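Local coordinates for protein probable thiosulfate sulfurtransferase (Thermus thermophilus, PDB 2EG4) that probably transfers sulfur from thiosulfate to cyanide, as expected of a two-domain rhodanese-like sulfurtransferase, and binds a zinc ion, at residues R27-S32 and T52-T57. Residues are numbered along the deposited sequence; the frame is centred on the assembly and turned at random.
With SO4 (sulfate ion), chain F.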
ATOM      1  N   ARG A  27      13.676 -10.757   5.316  1.00 17.26           N
ATOM      2  CA  ARG A  27      13.680  -9.717   6.335  1.00 16.36           C
ATOM      3  C   ARG A  27      12.247  -9.555   6.822  1.00 15.87           C
ATOM      4  O   ARG A  27      11.319  -9.830   6.074  1.00 18.41           O
ATOM      5  CB  ARG A  27      14.107  -8.364   5.742  1.00 20.53           C
ATOM      6  CG  ARG A  27      15.582  -8.187   5.448  1.00 21.04           C
ATOM      7  CD  ARG A  27      16.030  -9.008   4.278  1.00 20.58           C
ATOM      8  NE  ARG A  27      17.243  -8.441   3.685  1.00 22.32           N
ATOM      9  CZ  ARG A  27      18.206  -9.161   3.125  1.00 28.04           C
ATOM     10  NH1 ARG A  27      18.119 -10.485   3.097  1.00 26.45           N
ATOM     11  NH2 ARG A  27      19.229  -8.555   2.544  1.00 26.14           N
ATOM     12  N   HIS A  28      12.079  -9.096   8.059  1.00 15.84           N
ATOM     13  CA  HIS A  28      10.752  -8.836   8.604  1.00 14.63           C
ATOM     14  C   HIS A  28      10.460  -7.365   8.416  1.00 15.23           C
ATOM     15  O   HIS A  28      11.275  -6.521   8.798  1.00 16.24           O
ATOM     16  CB  HIS A  28      10.691  -9.096  10.097  1.00 16.68           C
ATOM     17  CG  HIS A  28       9.353  -8.777  10.688  1.00 18.51           C
ATOM     18  ND1 HIS A  28       9.142  -7.710  11.539  1.00 21.61           N
ATOM     19  CD2 HIS A  28       8.139  -9.340  10.479  1.00 19.45           C
ATOM     20  CE1 HIS A  28       7.854  -7.634  11.832  1.00 22.90           C
ATOM     21  NE2 HIS A  28       7.224  -8.610  11.200  1.00 21.88           N
ATOM     22  N   LEU A  29       9.295  -7.043   7.852  1.00 12.39           N
ATOM     23  CA  LEU A  29       8.907  -5.637   7.693  1.00 12.49           C
ATOM     24  C   LEU A  29       7.385  -5.490   7.584  1.00 15.17           C
ATOM     25  O   LEU A  29       6.773  -6.108   6.715  1.00 14.65           O
ATOM     26  CB  LEU A  29       9.521  -5.027   6.436  1.00 14.35           C
ATOM     27  CG  LEU A  29       9.179  -3.530   6.265  1.00 12.47           C
ATOM     28  CD1 LEU A  29       9.768  -2.690   7.414  1.00 18.46           C
ATOM     29  CD2 LEU A  29       9.703  -3.057   4.909  1.00 15.95           C
ATOM     30  N   ASP A  30       6.803  -4.669   8.462  1.00 15.54           N
ATOM     31  CA  ASP A  30       5.359  -4.368   8.407  1.00 17.04           C
ATOM     32  C   ASP A  30       5.207  -2.845   8.524  1.00 17.27           C
ATOM     33  O   ASP A  30       5.454  -2.259   9.594  1.00 20.62           O
ATOM     34  CB  ASP A  30       4.595  -5.050   9.536  1.00 22.13           C
ATOM     35  CG  ASP A  30       3.098  -4.721   9.502  1.00 22.85           C
ATOM     36  OD1 ASP A  30       2.727  -3.695   8.895  1.00 24.77           O
ATOM     37  OD2 ASP A  30       2.296  -5.468  10.084  1.00 28.16           O
ATOM     38  N   LEU A  31       4.852  -2.187   7.417  1.00 17.50           N
ATOM     39  CA  LEU A  31       4.710  -0.736   7.425  1.00 16.08           C
ATOM     40  C   LEU A  31       3.282  -0.236   7.578  1.00 21.06           C
ATOM     41  O   LEU A  31       2.947   0.821   7.040  1.00 20.91           O
ATOM     42  CB  LEU A  31       5.324  -0.131   6.157  1.00 20.42           C
ATOM     43  CG  LEU A  31       6.840  -0.291   6.077  1.00 14.77           C
ATOM     44  CD1 LEU A  31       7.394   0.247   4.763  1.00 17.20           C
ATOM     45  CD2 LEU A  31       7.459   0.404   7.314  1.00 20.88           C
ATOM     46  N   SER A  32       2.455  -0.979   8.315  1.00 19.84           N
ATOM     47  CA  SER A  32       1.060  -0.557   8.541  1.00 22.99           C
ATOM     48  C   SER A  32       0.930   0.684   9.432  1.00 25.29           C
ATOM     49  O   SER A  32      -0.047   1.446   9.346  1.00 24.25           O
ATOM     50  CB  SER A  32       0.264  -1.677   9.236  1.00 25.76           C
ATOM     51  OG  SER A  32       0.195  -2.867   8.484  1.00 26.76           O
ATOM     52  N   THR A  52      15.004   5.487   1.838  1.00 18.11           N
ATOM     53  CA  THR A  52      16.420   5.180   1.572  1.00 20.91           C
ATOM     54  C   THR A  52      17.058   4.526   2.791  1.00 21.65           C
ATOM     55  O   THR A  52      17.772   3.524   2.678  1.00 23.96           O
ATOM     56  CB  THR A  52      17.236   6.450   1.268  1.00 21.09           C
ATOM     57  OG1 THR A  52      16.886   6.936  -0.024  1.00 20.61           O
ATOM     58  CG2 THR A  52      18.724   6.144   1.260  1.00 24.39           C
ATOM     59  N   GLU A  53      16.802   5.098   3.962  1.00 18.94           N
ATOM     60  CA  GLU A  53      17.383   4.590   5.198  1.00 19.89           C
ATOM     61  C   GLU A  53      16.905   3.171   5.468  1.00 21.50           C
ATOM     62  O   GLU A  53      17.682   2.305   5.870  1.00 22.13           O
ATOM     63  CB  GLU A  53      17.009   5.485   6.374  1.00 23.54           C
ATOM     64  CG  GLU A  53      17.410   4.933   7.722  1.00 26.48           C
ATOM     65  CD  GLU A  53      18.914   4.727   7.871  1.00 31.82           C
ATOM     66  OE1 GLU A  53      19.692   5.289   7.073  1.00 35.43           O
ATOM     67  OE2 GLU A  53      19.316   4.002   8.806  1.00 34.00           O
ATOM     68  N   LEU A  54      15.622   2.950   5.230  1.00 19.23           N
ATOM     69  CA  LEU A  54      15.022   1.634   5.436  1.00 20.26           C
ATOM     70  C   LEU A  54      15.602   0.613   4.472  1.00 21.75           C
ATOM     71  O   LEU A  54      15.960  -0.503   4.871  1.00 22.02           O
ATOM     72  CB  LEU A  54      13.512   1.731   5.239  1.00 20.41           C
ATOM     73  CG  LEU A  54      12.721   0.424   5.393  1.00 21.76           C
ATOM     74  CD1 LEU A  54      12.734  -0.062   6.835  1.00 21.65           C
ATOM     75  CD2 LEU A  54      11.289   0.686   4.955  1.00 21.36           C
ATOM     76  N   PHE A  55      15.682   0.986   3.200  1.00 20.14           N
ATOM     77  CA  PHE A  55      16.223   0.098   2.179  1.00 23.05           C
ATOM     78  C   PHE A  55      17.666  -0.287   2.502  1.00 25.63           C
ATOM     79  O   PHE A  55      18.049  -1.451   2.375  1.00 24.65           O
ATOM     80  CB  PHE A  55      16.190   0.770   0.811  1.00 23.24           C
ATOM     81  CG  PHE A  55      14.799   1.074   0.285  1.00 18.22           C
ATOM     82  CD1 PHE A  55      13.658   0.718   0.993  1.00 19.48           C
ATOM     83  CD2 PHE A  55      14.651   1.703  -0.949  1.00 23.38           C
ATOM     84  CE1 PHE A  55      12.370   0.989   0.474  1.00 20.13           C
ATOM     85  CE2 PHE A  55      13.390   1.975  -1.469  1.00 21.77           C
ATOM     86  CZ  PHE A  55      12.247   1.618  -0.761  1.00 21.53           C
ATOM     87  N   GLN A  56      18.467   0.686   2.925  1.00 22.66           N
ATOM     88  CA  GLN A  56      19.864   0.400   3.250  1.00 26.34           C
ATOM     89  C   GLN A  56      20.010  -0.463   4.496  1.00 23.66           C
ATOM     90  O   GLN A  56      20.796  -1.414   4.516  1.00 28.02           O
ATOM     91  CB  GLN A  56      20.648   1.706   3.422  1.00 27.43           C
ATOM     92  CG  GLN A  56      20.611   2.574   2.183  1.00 30.61           C
ATOM     93  CD  GLN A  56      21.607   3.717   2.235  1.00 28.63           C
ATOM     94  OE1 GLN A  56      21.972   4.188   3.312  1.00 29.83           O
ATOM     95  NE2 GLN A  56      22.033   4.180   1.068  1.00 29.76           N
ATOM     96  N   THR A  57      19.246  -0.150   5.531  1.00 22.25           N
ATOM     97  CA  THR A  57      19.316  -0.895   6.780  1.00 24.25           C
ATOM     98  C   THR A  57      18.898  -2.354   6.600  1.00 25.79           C
ATOM     99  O   THR A  57      19.482  -3.240   7.227  1.00 23.52           O
ATOM    100  CB  THR A  57      18.454  -0.234   7.879  1.00 25.22           C
ATOM    101  OG1 THR A  57      18.938   1.093   8.133  1.00 31.60           O
ATOM    102  CG2 THR A  57      18.556  -1.013   9.174  1.00 29.08           C
TER
HETATM  103  S   SO4 F 505      10.512  -5.414  13.633  1.00 57.52           S
HETATM  104  O1  SO4 F 505       9.543  -6.179  14.484  1.00 57.63           O
HETATM  105  O2  SO4 F 505       9.816  -4.233  13.022  1.00 60.44           O
HETATM  106  O3  SO4 F 505      11.653  -4.939  14.481  1.00 60.71           O
HETATM  107  O4  SO4 F 505      11.033  -6.304  12.543  1.00 57.31           O
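The His28 imidazole receives a sulfate ion at its edge, the sulfur lying in the ring plane, while the ring of Tyr18 meets it with planes inclined at about 50°. His28 ND1 donates an almost straight bond to sulfate O4 (2.6 Å, 171°), and its NE2 is bonded to the Arg13 carbonyl, so both ring nitrogens are engaged and the rotation of the ring is fixed. The anion, probably from the crystallisation liquor, has a second donor in Arg15 NE. A leucine here would probably leave sulfate O4 and the Arg13 carbonyl without their imidazole partners. Just past strand 27-28, Leu29 and Leu31 reach for Leu54 of helix 41-57, which meets both tip to tip. One methyl of Leu54, CD1, lies 4.0 Å from Leu29 CD1; the other, CD2, is 3.9 Å from Leu31 CD1 and also approaches Leu29 CD2. Leu54 extends from the helix with chi1 179°, and chi2 68° sets its two methyls in these places. Around Leu31 the chain turns: Asp30 OD1 accepts from Ser32 N (2.8 Å), an Asx turn, and also from Ser32 OG (2.7 Å) through its syn lone pair. This small apolar contact, without hydrogen bonds between its segments, joins helix 41-57 to the loop leaving edge strand 27-28 of the parallel sheet (order 2-1-3-4) in the first rhodanese-like domain.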